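Local structure of ALDH21) (Physcomitrella patens subsp. patens, 5MZ5) at residues D295-D300 / E330-E335; T357-M362 / F416-L421; K384-G389 / V400-P405. The protein oxidises succinic semialdehyde with NADP(+) as an aldehyde dehydrogenase of family 21, and may also act on glyceraldehyde 3-phosphate. All coordinates share one frame; numbering follows the deposited sequence.

Interaction 1: D295-D300 / E330-E335. With GOL (glycerol), chain F.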
ATOM      1  N   ASP A 295      33.257   0.402  12.342  1.00 31.56           N
ATOM      2  CA  ASP A 295      34.181   0.128  11.234  1.00 31.96           C
ATOM      3  C   ASP A 295      34.731   1.416  10.619  1.00 33.78           C
ATOM      4  O   ASP A 295      35.632   1.367   9.795  1.00 34.54           O
ATOM      5  CB  ASP A 295      33.522  -0.779  10.164  1.00 33.33           C
ATOM      6  CG  ASP A 295      34.519  -1.573   9.324  1.00 40.04           C
ATOM      7  OD1 ASP A 295      35.208  -2.454   9.885  1.00 41.60           O
ATOM      8  OD2 ASP A 295      34.579  -1.343   8.107  1.00 43.52           O
ATOM      9  N   ASP A 296      34.196   2.565  11.049  1.00 28.89           N
ATOM     10  CA  ASP A 296      34.538   3.921  10.605  1.00 28.11           C
ATOM     11  C   ASP A 296      34.013   4.923  11.634  1.00 32.14           C
ATOM     12  O   ASP A 296      33.215   4.557  12.498  1.00 30.68           O
ATOM     13  CB  ASP A 296      33.868   4.236   9.232  1.00 28.82           C
ATOM     14  CG  ASP A 296      34.649   3.821   7.998  1.00 36.20           C
ATOM     15  OD1 ASP A 296      35.844   4.194   7.892  1.00 39.26           O
ATOM     16  OD2 ASP A 296      34.055   3.185   7.110  1.00 40.86           O
ATOM     17  N   TYR A 297      34.431   6.196  11.515  1.00 30.68           N
ATOM     18  CA  TYR A 297      33.945   7.303  12.345  1.00 30.46           C
ATOM     19  C   TYR A 297      32.996   8.073  11.443  1.00 34.21           C
ATOM     20  O   TYR A 297      33.410   8.521  10.369  1.00 33.32           O
ATOM     21  CB  TYR A 297      35.090   8.219  12.825  1.00 32.00           C
ATOM     22  CG  TYR A 297      36.226   7.530  13.544  1.00 34.53           C
ATOM     23  CD1 TYR A 297      36.004   6.389  14.315  1.00 36.04           C
ATOM     24  CD2 TYR A 297      37.513   8.063  13.522  1.00 36.40           C
ATOM     25  CE1 TYR A 297      37.050   5.749  14.972  1.00 36.91           C
ATOM     26  CE2 TYR A 297      38.564   7.445  14.198  1.00 37.53           C
ATOM     27  CZ  TYR A 297      38.325   6.291  14.929  1.00 42.37           C
ATOM     28  OH  TYR A 297      39.349   5.675  15.600  1.00 41.24           O
ATOM     29  N   VAL A 298      31.703   8.133  11.802  1.00 30.83           N
ATOM     30  CA  VAL A 298      30.727   8.794  10.931  1.00 29.82           C
ATOM     31  C   VAL A 298      29.893   9.856  11.682  1.00 33.65           C
ATOM     32  O   VAL A 298      29.114   9.478  12.553  1.00 33.32           O
ATOM     33  CB  VAL A 298      29.815   7.788  10.150  1.00 32.75           C
ATOM     34  CG1 VAL A 298      28.990   8.516   9.079  1.00 31.95           C
ATOM     35  CG2 VAL A 298      30.624   6.645   9.523  1.00 32.46           C
ATOM     36  N   PRO A 299      29.962  11.167  11.318  1.00 30.00           N
ATOM     37  CA  PRO A 299      30.861  11.789  10.312  1.00 29.71           C
ATOM     38  C   PRO A 299      32.307  11.922  10.803  1.00 33.56           C
ATOM     39  O   PRO A 299      33.227  12.054   9.991  1.00 33.16           O
ATOM     40  CB  PRO A 299      30.214  13.163  10.068  1.00 31.20           C
ATOM     41  CG  PRO A 299      29.538  13.504  11.380  1.00 35.09           C
ATOM     42  CD  PRO A 299      29.115  12.178  11.996  1.00 30.42           C
ATOM     43  N   ASP A 300      32.512  11.883  12.133  1.00 30.13           N
ATOM     44  CA  ASP A 300      33.834  12.004  12.749  1.00 31.44           C
ATOM     45  C   ASP A 300      33.891  11.257  14.081  1.00 35.53           C
ATOM     46  O   ASP A 300      32.865  10.737  14.538  1.00 33.75           O
ATOM     47  CB  ASP A 300      34.252  13.491  12.899  1.00 33.80           C
ATOM     48  CG  ASP A 300      33.257  14.388  13.633  1.00 47.01           C
ATOM     49  OD1 ASP A 300      32.757  13.978  14.705  1.00 46.72           O
ATOM     50  OD2 ASP A 300      33.018  15.522  13.161  1.00 56.35           O
ATOM     51  N   GLU A 330      40.322  -3.298  14.534  1.00 32.96           N
ATOM     52  CA  GLU A 330      41.692  -3.228  15.037  0.50 33.00           C
ATOM     53  C   GLU A 330      42.438  -1.930  14.695  1.00 37.43           C
ATOM     54  O   GLU A 330      43.205  -1.459  15.540  1.00 37.02           O
ATOM     55  CB  GLU A 330      42.501  -4.459  14.597  1.00 34.87           C
ATOM     56  CG  GLU A 330      42.695  -4.593  13.095  1.00 46.67           C
ATOM     57  CD  GLU A 330      43.433  -5.813  12.575  1.00 74.50           C
ATOM     58  OE1 GLU A 330      43.227  -6.136  11.384  1.00 81.69           O
ATOM     59  OE2 GLU A 330      44.202  -6.447  13.332  1.00 71.01           O
ATOM     60  N   ARG A 331      42.222  -1.343  13.479  1.00 34.63           N
ATOM     61  CA  ARG A 331      42.913  -0.100  13.085  1.00 35.09           C
ATOM     62  C   ARG A 331      42.414   1.123  13.885  1.00 36.58           C
ATOM     63  O   ARG A 331      43.133   2.110  14.011  1.00 35.25           O
ATOM     64  CB  ARG A 331      42.844   0.143  11.547  1.00 37.05           C
ATOM     65  CG  ARG A 331      41.558   0.835  11.081  1.00 49.53           C
ATOM     66  CD  ARG A 331      41.324   0.866   9.570  1.00 54.34           C
ATOM     67  NE  ARG A 331      40.299   1.856   9.215  1.00 49.75           N
ATOM     68  CZ  ARG A 331      38.979   1.641   9.212  1.00 53.72           C
ATOM     69  NH1 ARG A 331      38.492   0.440   9.490  1.00 36.54           N
ATOM     70  NH2 ARG A 331      38.144   2.617   8.900  1.00 38.16           N
ATOM     71  N   LEU A 332      41.184   1.046  14.423  1.00 32.69           N
ATOM     72  CA  LEU A 332      40.541   2.136  15.164  1.00 31.28           C
ATOM     73  C   LEU A 332      40.512   1.894  16.660  1.00 34.86           C
ATOM     74  O   LEU A 332      40.261   2.831  17.415  1.00 34.42           O
ATOM     75  CB  LEU A 332      39.079   2.306  14.665  1.00 29.98           C
ATOM     76  CG  LEU A 332      38.845   2.470  13.157  1.00 33.08           C
ATOM     77  CD1 LEU A 332      37.351   2.485  12.844  1.00 31.42           C
ATOM     78  CD2 LEU A 332      39.558   3.708  12.604  1.00 32.56           C
ATOM     79  N   TYR A 333      40.736   0.641  17.078  1.00 32.62           N
ATOM     80  CA  TYR A 333      40.588   0.166  18.447  1.00 33.55           C
ATOM     81  C   TYR A 333      41.196   1.055  19.548  1.00 38.60           C
ATOM     82  O   TYR A 333      40.453   1.454  20.444  1.00 38.11           O
ATOM     83  CB  TYR A 333      41.084  -1.273  18.595  1.00 35.99           C
ATOM     84  CG  TYR A 333      40.641  -1.894  19.900  1.00 38.49           C
ATOM     85  CD1 TYR A 333      39.344  -2.385  20.057  1.00 38.96           C
ATOM     86  CD2 TYR A 333      41.497  -1.940  21.000  1.00 39.78           C
ATOM     87  CE1 TYR A 333      38.926  -2.947  21.262  1.00 38.30           C
ATOM     88  CE2 TYR A 333      41.085  -2.494  22.214  1.00 40.35           C
ATOM     89  CZ  TYR A 333      39.796  -2.991  22.340  1.00 42.52           C
ATOM     90  OH  TYR A 333      39.388  -3.553  23.524  1.00 39.77           O
ATOM     91  N   ASP A 334      42.520   1.323  19.520  1.00 36.95           N
ATOM     92  CA  ASP A 334      43.184   2.113  20.567  1.00 36.81           C
ATOM     93  C   ASP A 334      42.626   3.529  20.678  1.00 38.22           C
ATOM     94  O   ASP A 334      42.385   4.005  21.787  1.00 36.42           O
ATOM     95  CB  ASP A 334      44.718   2.114  20.393  1.00 39.76           C
ATOM     96  CG  ASP A 334      45.396   0.751  20.498  1.00 50.66           C
ATOM     97  OD1 ASP A 334      44.827  -0.156  21.160  1.00 50.83           O
ATOM     98  OD2 ASP A 334      46.526   0.615  19.991  1.00 56.76           O
ATOM     99  N   GLU A 335      42.366   4.173  19.527  1.00 34.86           N
ATOM    100  CA  GLU A 335      41.806   5.522  19.477  1.00 34.55           C
ATOM    101  C   GLU A 335      40.378   5.566  20.065  1.00 36.13           C
ATOM    102  O   GLU A 335      40.081   6.451  20.872  1.00 35.25           O
ATOM    103  CB  GLU A 335      41.860   6.076  18.049  1.00 35.64           C
ATOM    104  CG  GLU A 335      41.562   7.560  17.968  1.00 42.49           C
ATOM    105  CD  GLU A 335      41.688   8.209  16.603  1.00 56.65           C
ATOM    106  OE1 GLU A 335      41.578   7.497  15.578  1.00 44.17           O
ATOM    107  OE2 GLU A 335      41.876   9.446  16.561  1.00 53.72           O
TER
HETATM  108  C1  GOL F 502      37.602   5.926  10.145  1.00 53.99           C
HETATM  109  O1  GOL F 502      36.575   6.691   9.519  1.00 50.66           O
HETATM  110  C2  GOL F 502      38.927   6.019   9.418  1.00 56.26           C
HETATM  111  O2  GOL F 502      38.756   5.834   8.006  1.00 58.69           O
HETATM  112  C3  GOL F 502      39.623   7.332   9.685  1.00 55.31           C
HETATM  113  O3  GOL F 502      40.383   7.241  10.881  1.00 55.31           O
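The guanidinium of Arg-331 turns its edge to the loop at 295-300: the carbonyl O of Asp-295, OD1 of Asp-296 and O2 of a bound glycerol lie near its plane, while CD2 of Leu-332 sits over one face. The Tyr-297 ring carries glycerol C1 over one face and OE1 of Glu-335 at its edge. Arg-331, its CG between the backbone N and the carbonyl carbon (chi1 84°) and its chain extended on to NE, grips Asp-295 O end-on, NH1 at 3.0 Å and NH2 at 2.9 Å, both from one face of the carbonyl plane. NH2 also forms a salt bridge with Asp-296 OD1 (3.0 Å), the carboxylate turned 78° from the guanidinium, and a weak bond to glycerol O2. Tyr-425 and Lys-453 hold the Asp-295 carboxylate; Lys-449 N holds Asp-296 OD2. The contact ties the loop after strand 290-294 to the start of helix 333-345, beside the mixed, largely parallel sheet of the aldehyde dehydrogenase catalytic domain. Tyr-297 OH donates to Glu-335 OE1 (2.9 Å) from above the carboxylate plane. Leu-332 slides past the ring, CD2 3.7 Å from Tyr-297 CZ. Glycerol O1 accepts from Tyr-297 N (3.0 Å, 175°) and donates to Asp-296 OD1.

Interaction 2: T357-M362 / F416-L421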
ATOM      1  N   THR A 357      22.790  15.848  35.729  1.00 34.15           N
ATOM      2  CA  THR A 357      22.980  14.416  35.990  1.00 33.22           C
ATOM      3  C   THR A 357      22.738  13.636  34.698  1.00 36.52           C
ATOM      4  O   THR A 357      21.697  13.807  34.039  1.00 34.06           O
ATOM      5  CB  THR A 357      22.087  13.898  37.131  1.00 32.81           C
ATOM      6  OG1 THR A 357      22.517  14.505  38.342  1.00 36.30           O
ATOM      7  CG2 THR A 357      22.187  12.368  37.320  1.00 27.52           C
ATOM      8  N   TYR A 358      23.726  12.800  34.335  1.00 32.97           N
ATOM      9  CA  TYR A 358      23.641  11.939  33.167  1.00 31.84           C
ATOM     10  C   TYR A 358      23.157  10.563  33.597  1.00 36.10           C
ATOM     11  O   TYR A 358      22.348   9.964  32.906  1.00 35.72           O
ATOM     12  CB  TYR A 358      25.007  11.820  32.480  1.00 32.84           C
ATOM     13  CG  TYR A 358      24.919  11.145  31.130  1.00 35.29           C
ATOM     14  CD1 TYR A 358      24.990   9.757  31.018  1.00 36.96           C
ATOM     15  CD2 TYR A 358      24.689  11.887  29.967  1.00 35.28           C
ATOM     16  CE1 TYR A 358      24.842   9.123  29.787  1.00 37.09           C
ATOM     17  CE2 TYR A 358      24.564  11.262  28.724  1.00 35.36           C
ATOM     18  CZ  TYR A 358      24.648   9.879  28.639  1.00 42.46           C
ATOM     19  OH  TYR A 358      24.516   9.251  27.421  1.00 41.49           O
ATOM     20  N   LEU A 359      23.673  10.055  34.731  1.00 32.94           N
ATOM     21  CA  LEU A 359      23.397   8.722  35.239  1.00 31.82           C
ATOM     22  C   LEU A 359      22.763   8.759  36.629  1.00 32.61           C
ATOM     23  O   LEU A 359      23.387   9.205  37.584  1.00 30.53           O
ATOM     24  CB  LEU A 359      24.716   7.889  35.209  1.00 32.41           C
ATOM     25  CG  LEU A 359      24.719   6.481  35.845  1.00 38.50           C
ATOM     26  CD1 LEU A 359      23.765   5.536  35.142  1.00 38.05           C
ATOM     27  CD2 LEU A 359      26.093   5.869  35.799  1.00 41.76           C
ATOM     28  N   GLY A 360      21.526   8.283  36.712  1.00 29.74           N
ATOM     29  CA  GLY A 360      20.799   8.174  37.969  1.00 29.79           C
ATOM     30  C   GLY A 360      21.030   6.822  38.641  1.00 33.57           C
ATOM     31  O   GLY A 360      21.873   6.029  38.192  1.00 31.64           O
ATOM     32  N   PRO A 361      20.301   6.498  39.732  1.00 31.81           N
ATOM     33  CA  PRO A 361      20.525   5.186  40.371  1.00 31.64           C
ATOM     34  C   PRO A 361      19.829   4.057  39.614  1.00 35.53           C
ATOM     35  O   PRO A 361      19.016   4.320  38.724  1.00 35.69           O
ATOM     36  CB  PRO A 361      19.931   5.371  41.761  1.00 33.45           C
ATOM     37  CG  PRO A 361      18.839   6.398  41.568  1.00 36.99           C
ATOM     38  CD  PRO A 361      19.263   7.285  40.438  1.00 32.63           C
ATOM     39  N   MET A 362      20.122   2.802  39.977  1.00 30.64           N
ATOM     40  CA  MET A 362      19.419   1.665  39.391  1.00 29.50           C
ATOM     41  C   MET A 362      18.041   1.598  40.093  1.00 36.15           C
ATOM     42  O   MET A 362      17.843   2.274  41.115  1.00 35.81           O
ATOM     43  CB  MET A 362      20.235   0.353  39.511  1.00 30.85           C
ATOM     44  CG  MET A 362      21.559   0.367  38.727  1.00 33.20           C
ATOM     45  SD  MET A 362      21.414   0.410  36.904  1.00 36.03           S
ATOM     46  CE  MET A 362      21.594   2.211  36.578  1.00 33.38           C
ATOM     47  N   PHE A 416      21.274  -4.988  31.681  1.00 32.31           N
ATOM     48  CA  PHE A 416      20.312  -3.933  32.056  1.00 32.69           C
ATOM     49  C   PHE A 416      20.937  -2.958  33.112  1.00 37.08           C
ATOM     50  O   PHE A 416      20.337  -2.652  34.148  1.00 36.97           O
ATOM     51  CB  PHE A 416      18.985  -4.578  32.539  1.00 34.37           C
ATOM     52  CG  PHE A 416      17.721  -3.937  32.034  1.00 35.85           C
ATOM     53  CD1 PHE A 416      17.340  -4.068  30.699  1.00 38.28           C
ATOM     54  CD2 PHE A 416      16.875  -3.245  32.903  1.00 38.58           C
ATOM     55  CE1 PHE A 416      16.142  -3.508  30.237  1.00 38.89           C
ATOM     56  CE2 PHE A 416      15.679  -2.673  32.435  1.00 40.75           C
ATOM     57  CZ  PHE A 416      15.326  -2.809  31.108  1.00 38.38           C
ATOM     58  N   GLY A 417      22.167  -2.528  32.831  1.00 34.23           N
ATOM     59  CA  GLY A 417      22.960  -1.658  33.695  1.00 33.61           C
ATOM     60  C   GLY A 417      23.980  -0.865  32.906  1.00 35.18           C
ATOM     61  O   GLY A 417      24.141  -1.106  31.701  1.00 33.12           O
ATOM     62  N   PRO A 418      24.694   0.098  33.540  1.00 30.47           N
ATOM     63  CA  PRO A 418      25.623   0.932  32.751  1.00 29.61           C
ATOM     64  C   PRO A 418      26.963   0.232  32.524  1.00 32.43           C
ATOM     65  O   PRO A 418      27.999   0.660  33.036  1.00 33.62           O
ATOM     66  CB  PRO A 418      25.711   2.229  33.574  1.00 31.19           C
ATOM     67  CG  PRO A 418      25.510   1.772  34.998  1.00 35.41           C
ATOM     68  CD  PRO A 418      24.642   0.531  34.957  1.00 31.00           C
ATOM     69  N   VAL A 419      26.919  -0.879  31.774  1.00 26.63           N
ATOM     70  CA  VAL A 419      28.059  -1.747  31.497  1.00 25.23           C
ATOM     71  C   VAL A 419      28.184  -1.998  30.015  1.00 28.99           C
ATOM     72  O   VAL A 419      27.212  -2.423  29.384  1.00 28.23           O
ATOM     73  CB  VAL A 419      28.024  -3.092  32.298  1.00 27.45           C
ATOM     74  CG1 VAL A 419      29.345  -3.860  32.146  1.00 27.54           C
ATOM     75  CG2 VAL A 419      27.721  -2.864  33.770  1.00 26.54           C
ATOM     76  N   VAL A 420      29.396  -1.761  29.472  1.00 26.82           N
ATOM     77  CA  VAL A 420      29.729  -1.981  28.064  1.00 27.26           C
ATOM     78  C   VAL A 420      30.880  -2.974  27.940  1.00 32.07           C
ATOM     79  O   VAL A 420      31.924  -2.801  28.570  1.00 30.96           O
ATOM     80  CB  VAL A 420      30.025  -0.660  27.298  1.00 31.00           C
ATOM     81  CG1 VAL A 420      30.444  -0.932  25.850  1.00 30.27           C
ATOM     82  CG2 VAL A 420      28.823   0.278  27.335  1.00 30.11           C
ATOM     83  N   LEU A 421      30.678  -4.015  27.122  1.00 30.19           N
ATOM     84  CA  LEU A 421      31.699  -5.019  26.846  1.00 30.32           C
ATOM     85  C   LEU A 421      32.383  -4.689  25.533  1.00 35.21           C
ATOM     86  O   LEU A 421      31.753  -4.734  24.479  1.00 35.06           O
ATOM     87  CB  LEU A 421      31.133  -6.443  26.842  1.00 30.17           C
ATOM     88  CG  LEU A 421      30.422  -6.921  28.112  1.00 34.90           C
ATOM     89  CD1 LEU A 421      30.256  -8.396  28.085  1.00 35.61           C
ATOM     90  CD2 LEU A 421      31.172  -6.525  29.377  1.00 34.39           C
TER
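Met-362 and Leu-359 face Pro-418 from a segment without regular structure, and the touching parts, 359-362 and 416-418, run 143° apart. The backbones keep their distance: CA of Met-362 is 7.5 Å from CA of Gly-417, and CA of Leu-359 is 8.5 Å from CA of Pro-418, so side chains make the contact. Pro-418 is the centre of an inverse gamma turn, closed by a bond from Val-419 N to Gly-417 O (2.8 Å), just before strand 419-425 begins. Met-362 and the proline ring reach toward each other tip to tip. The methionine chain bends at chi2 (-67°), which places SD 3.8 Å from Pro-418 CD, and CE meets the same carbon at 3.8 Å. SD also passes 4.1 Å from Gly-417 CA. This buried, apolar contact joins the loop between helices 333-345 and 365-380 to the entry of a central strand of the catalytic domain in the aldehyde dehydrogenase fold. At CB and CG of the same ring, Leu-359 crosses the proline at about a right angle, and CD1 of Leu-359 reaches CB of Pro-418 at 4.1 Å. Phe-313 of helix 301-313 and Ile-396 also pack on Pro-418. Phe-416 meets the ring of Trp-188, an NADP(+)-binding residue, with the planes at about 85°.

Interaction 3: K384-G389 / V400-P405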
ATOM      1  N   LYS A 384      39.067  -7.557  31.377  1.00 38.91           N
ATOM      2  CA  LYS A 384      39.899  -6.457  31.867  1.00 39.46           C
ATOM      3  C   LYS A 384      39.043  -5.208  32.120  1.00 42.79           C
ATOM      4  O   LYS A 384      38.493  -4.628  31.176  1.00 42.63           O
ATOM      5  CB  LYS A 384      41.077  -6.167  30.908  1.00 41.98           C
ATOM      6  CG  LYS A 384      42.067  -5.137  31.449  1.00 56.59           C
ATOM      7  CD  LYS A 384      42.992  -4.623  30.351  1.00 69.24           C
ATOM      8  CE  LYS A 384      43.755  -3.394  30.778  1.00 82.83           C
ATOM      9  NZ  LYS A 384      44.338  -2.677  29.614  1.00 94.72           N
ATOM     10  N   LEU A 385      38.932  -4.803  33.397  1.00 37.10           N
ATOM     11  CA  LEU A 385      38.169  -3.628  33.791  1.00 35.87           C
ATOM     12  C   LEU A 385      38.915  -2.360  33.360  1.00 41.17           C
ATOM     13  O   LEU A 385      40.053  -2.135  33.786  1.00 42.24           O
ATOM     14  CB  LEU A 385      37.911  -3.653  35.309  1.00 35.47           C
ATOM     15  CG  LEU A 385      37.017  -2.547  35.898  1.00 38.87           C
ATOM     16  CD1 LEU A 385      35.547  -2.728  35.483  1.00 37.20           C
ATOM     17  CD2 LEU A 385      37.124  -2.534  37.405  1.00 40.17           C
ATOM     18  N   LEU A 386      38.285  -1.562  32.476  1.00 37.17           N
ATOM     19  CA  LEU A 386      38.884  -0.326  31.964  1.00 36.93           C
ATOM     20  C   LEU A 386      38.517   0.890  32.800  1.00 40.70           C
ATOM     21  O   LEU A 386      39.326   1.816  32.917  1.00 41.05           O
ATOM     22  CB  LEU A 386      38.560  -0.096  30.480  1.00 35.92           C
ATOM     23  CG  LEU A 386      38.973  -1.193  29.496  1.00 39.35           C
ATOM     24  CD1 LEU A 386      38.573  -0.803  28.068  1.00 38.53           C
ATOM     25  CD2 LEU A 386      40.478  -1.519  29.587  1.00 39.20           C
ATOM     26  N   THR A 387      37.297   0.879  33.386  1.00 36.04           N
ATOM     27  CA  THR A 387      36.770   1.947  34.251  1.00 35.49           C
ATOM     28  C   THR A 387      35.510   1.462  34.986  1.00 39.81           C
ATOM     29  O   THR A 387      34.862   0.515  34.534  1.00 39.03           O
ATOM     30  CB  THR A 387      36.519   3.229  33.425  1.00 40.74           C
ATOM     31  OG1 THR A 387      36.264   4.321  34.305  1.00 40.44           O
ATOM     32  CG2 THR A 387      35.392   3.066  32.386  1.00 35.71           C
ATOM     33  N   GLY A 388      35.177   2.127  36.088  1.00 37.22           N
ATOM     34  CA  GLY A 388      33.987   1.852  36.887  1.00 37.11           C
ATOM     35  C   GLY A 388      33.970   0.512  37.587  1.00 40.74           C
ATOM     36  O   GLY A 388      35.007   0.038  38.057  1.00 40.52           O
ATOM     37  N   GLY A 389      32.782  -0.083  37.667  1.00 36.85           N
ATOM     38  CA  GLY A 389      32.582  -1.381  38.314  1.00 36.95           C
ATOM     39  C   GLY A 389      32.268  -1.345  39.802  1.00 41.12           C
ATOM     40  O   GLY A 389      32.068  -2.403  40.409  1.00 42.17           O
ATOM     41  N   VAL A 400      33.194  -0.184  31.738  1.00 32.79           N
ATOM     42  CA  VAL A 400      33.700  -0.718  30.466  1.00 32.64           C
ATOM     43  C   VAL A 400      34.646  -1.880  30.788  1.00 35.80           C
ATOM     44  O   VAL A 400      35.588  -1.715  31.548  1.00 34.33           O
ATOM     45  CB  VAL A 400      34.365   0.320  29.513  1.00 36.12           C
ATOM     46  CG1 VAL A 400      34.693  -0.316  28.158  1.00 35.11           C
ATOM     47  CG2 VAL A 400      33.473   1.546  29.320  1.00 35.40           C
ATOM     48  N   ILE A 401      34.358  -3.057  30.236  1.00 34.24           N
ATOM     49  CA  ILE A 401      35.165  -4.262  30.436  1.00 34.24           C
ATOM     50  C   ILE A 401      35.576  -4.802  29.068  1.00 38.98           C
ATOM     51  O   ILE A 401      34.741  -4.967  28.182  1.00 37.53           O
ATOM     52  CB  ILE A 401      34.505  -5.364  31.321  1.00 36.11           C
ATOM     53  CG1 ILE A 401      33.497  -4.788  32.355  1.00 35.67           C
ATOM     54  CG2 ILE A 401      35.594  -6.230  31.990  1.00 36.73           C
ATOM     55  CD1 ILE A 401      32.589  -5.820  33.047  1.00 36.17           C
ATOM     56  N   GLU A 402      36.859  -5.093  28.930  1.00 37.44           N
ATOM     57  CA  GLU A 402      37.487  -5.590  27.721  1.00 38.59           C
ATOM     58  C   GLU A 402      37.683  -7.114  27.764  1.00 45.51           C
ATOM     59  O   GLU A 402      38.033  -7.663  28.804  1.00 45.72           O
ATOM     60  CB  GLU A 402      38.829  -4.858  27.556  1.00 40.32           C
ATOM     61  CG  GLU A 402      39.704  -5.282  26.398  1.00 47.97           C
ATOM     62  CD  GLU A 402      40.981  -4.466  26.378  1.00 67.47           C
ATOM     63  OE1 GLU A 402      41.918  -4.786  27.149  1.00 55.61           O
ATOM     64  OE2 GLU A 402      40.999  -3.438  25.666  1.00 52.97           O
ATOM     65  N   ASP A 403      37.417  -7.784  26.618  1.00 43.45           N
ATOM     66  CA  ASP A 403      37.594  -9.228  26.379  1.00 43.69           C
ATOM     67  C   ASP A 403      36.926 -10.146  27.428  1.00 45.58           C
ATOM     68  O   ASP A 403      37.554 -11.065  27.965  1.00 46.45           O
ATOM     69  CB  ASP A 403      39.095  -9.571  26.200  1.00 46.59           C
ATOM     70  CG  ASP A 403      39.751  -8.836  25.039  1.00 59.51           C
ATOM     71  OD1 ASP A 403      39.037  -8.526  24.042  1.00 58.74           O
ATOM     72  OD2 ASP A 403      40.972  -8.556  25.127  1.00 69.45           O
ATOM     73  N   VAL A 404      35.634  -9.912  27.679  1.00 39.41           N
ATOM     74  CA  VAL A 404      34.852 -10.744  28.589  1.00 37.81           C
ATOM     75  C   VAL A 404      34.507 -12.055  27.837  1.00 39.90           C
ATOM     76  O   VAL A 404      33.966 -11.988  26.728  1.00 37.42           O
ATOM     77  CB  VAL A 404      33.597 -10.003  29.118  1.00 40.18           C
ATOM     78  CG1 VAL A 404      32.668 -10.947  29.879  1.00 39.50           C
ATOM     79  CG2 VAL A 404      33.996  -8.823  29.996  1.00 39.80           C
ATOM     80  N   PRO A 405      34.849 -13.247  28.391  1.00 37.01           N
ATOM     81  CA  PRO A 405      34.538 -14.499  27.672  1.00 36.73           C
ATOM     82  C   PRO A 405      33.039 -14.797  27.577  1.00 39.64           C
ATOM     83  O   PRO A 405      32.246 -14.302  28.374  1.00 37.96           O
ATOM     84  CB  PRO A 405      35.315 -15.570  28.458  1.00 38.78           C
ATOM     85  CG  PRO A 405      35.448 -15.012  29.813  1.00 43.12           C
ATOM     86  CD  PRO A 405      35.548 -13.519  29.668  1.00 38.60           C
TER
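Lys-384 and Glu-402, a hydrogen-bonded pair of antiparallel strands, lie side by side and point the same way. In both, CG is anti to the backbone N (chi1 -173° in Lys-384, 176° in Glu-402). Extended beyond CG, the lysine runs past the carboxylate, with CD 3.4 Å from Glu-402 OE1, whereas NZ stays 4.0 Å from that oxygen, beyond a salt bridge. The other oxygen, OE2, is held by Tyr-333 and Lys-337. Backbone bonds link the two residues in both directions, Lys-384 N to Glu-402 O and Glu-402 N to Lys-384 O, each 2.8 Å. Strand 384-387 thus pairs with strand 395-402 at the border of the catalytic-domain sheet. After the non-hydrogen-bonded pair Leu-385/Ile-401 the register shifts by one at a beta bulge, leading to the hydrogen-bonded pair Thr-387/Val-400. At the bulge Leu-386 points toward the neighbouring strand, its CD1 3.9 Å from Val-400 CG1. Thr-387 CG2 meets Val-400 CG2 at 3.9 Å, while its OG1 bonds to Lys-345. Ile-401 has an unusual chi1 of -28°, away from a staggered position, with CG2 anti to the backbone N and 3.4 Å from Lys-384 O; helix 365-380 packs against Leu-385 and Ile-401. Backbone bonds fix the pairing, while the Glu-402 carboxylate, with Lys-337 bridged to OE2 and Lys-384 close to OE1, is probably kept ionised.

Overall arrangement
All three contacts belong to one mixed sheet and the helices and loops around it. Interaction 2 is the buried one and is wholly apolar; interactions 1 and 3 are partly buried and lie farther from the centre of the chain, where charged side chains join in. Interaction 1 is bound through side-chain donors, partly to a backbone carbonyl, interaction 3 through backbone bonds between strands. Interactions 2 and 3 meet at neighbouring strands 419-425 and 395-402: Ile-401 N lies 3.0 Å from Val-420 O, a probable hydrogen bond, and Leu-421 packs on Val-404. Tyr-333, in the segment 330-335, connects to Glu-402 of interaction 3 through its hydroxyl, whereas interactions 1 and 2 do not touch.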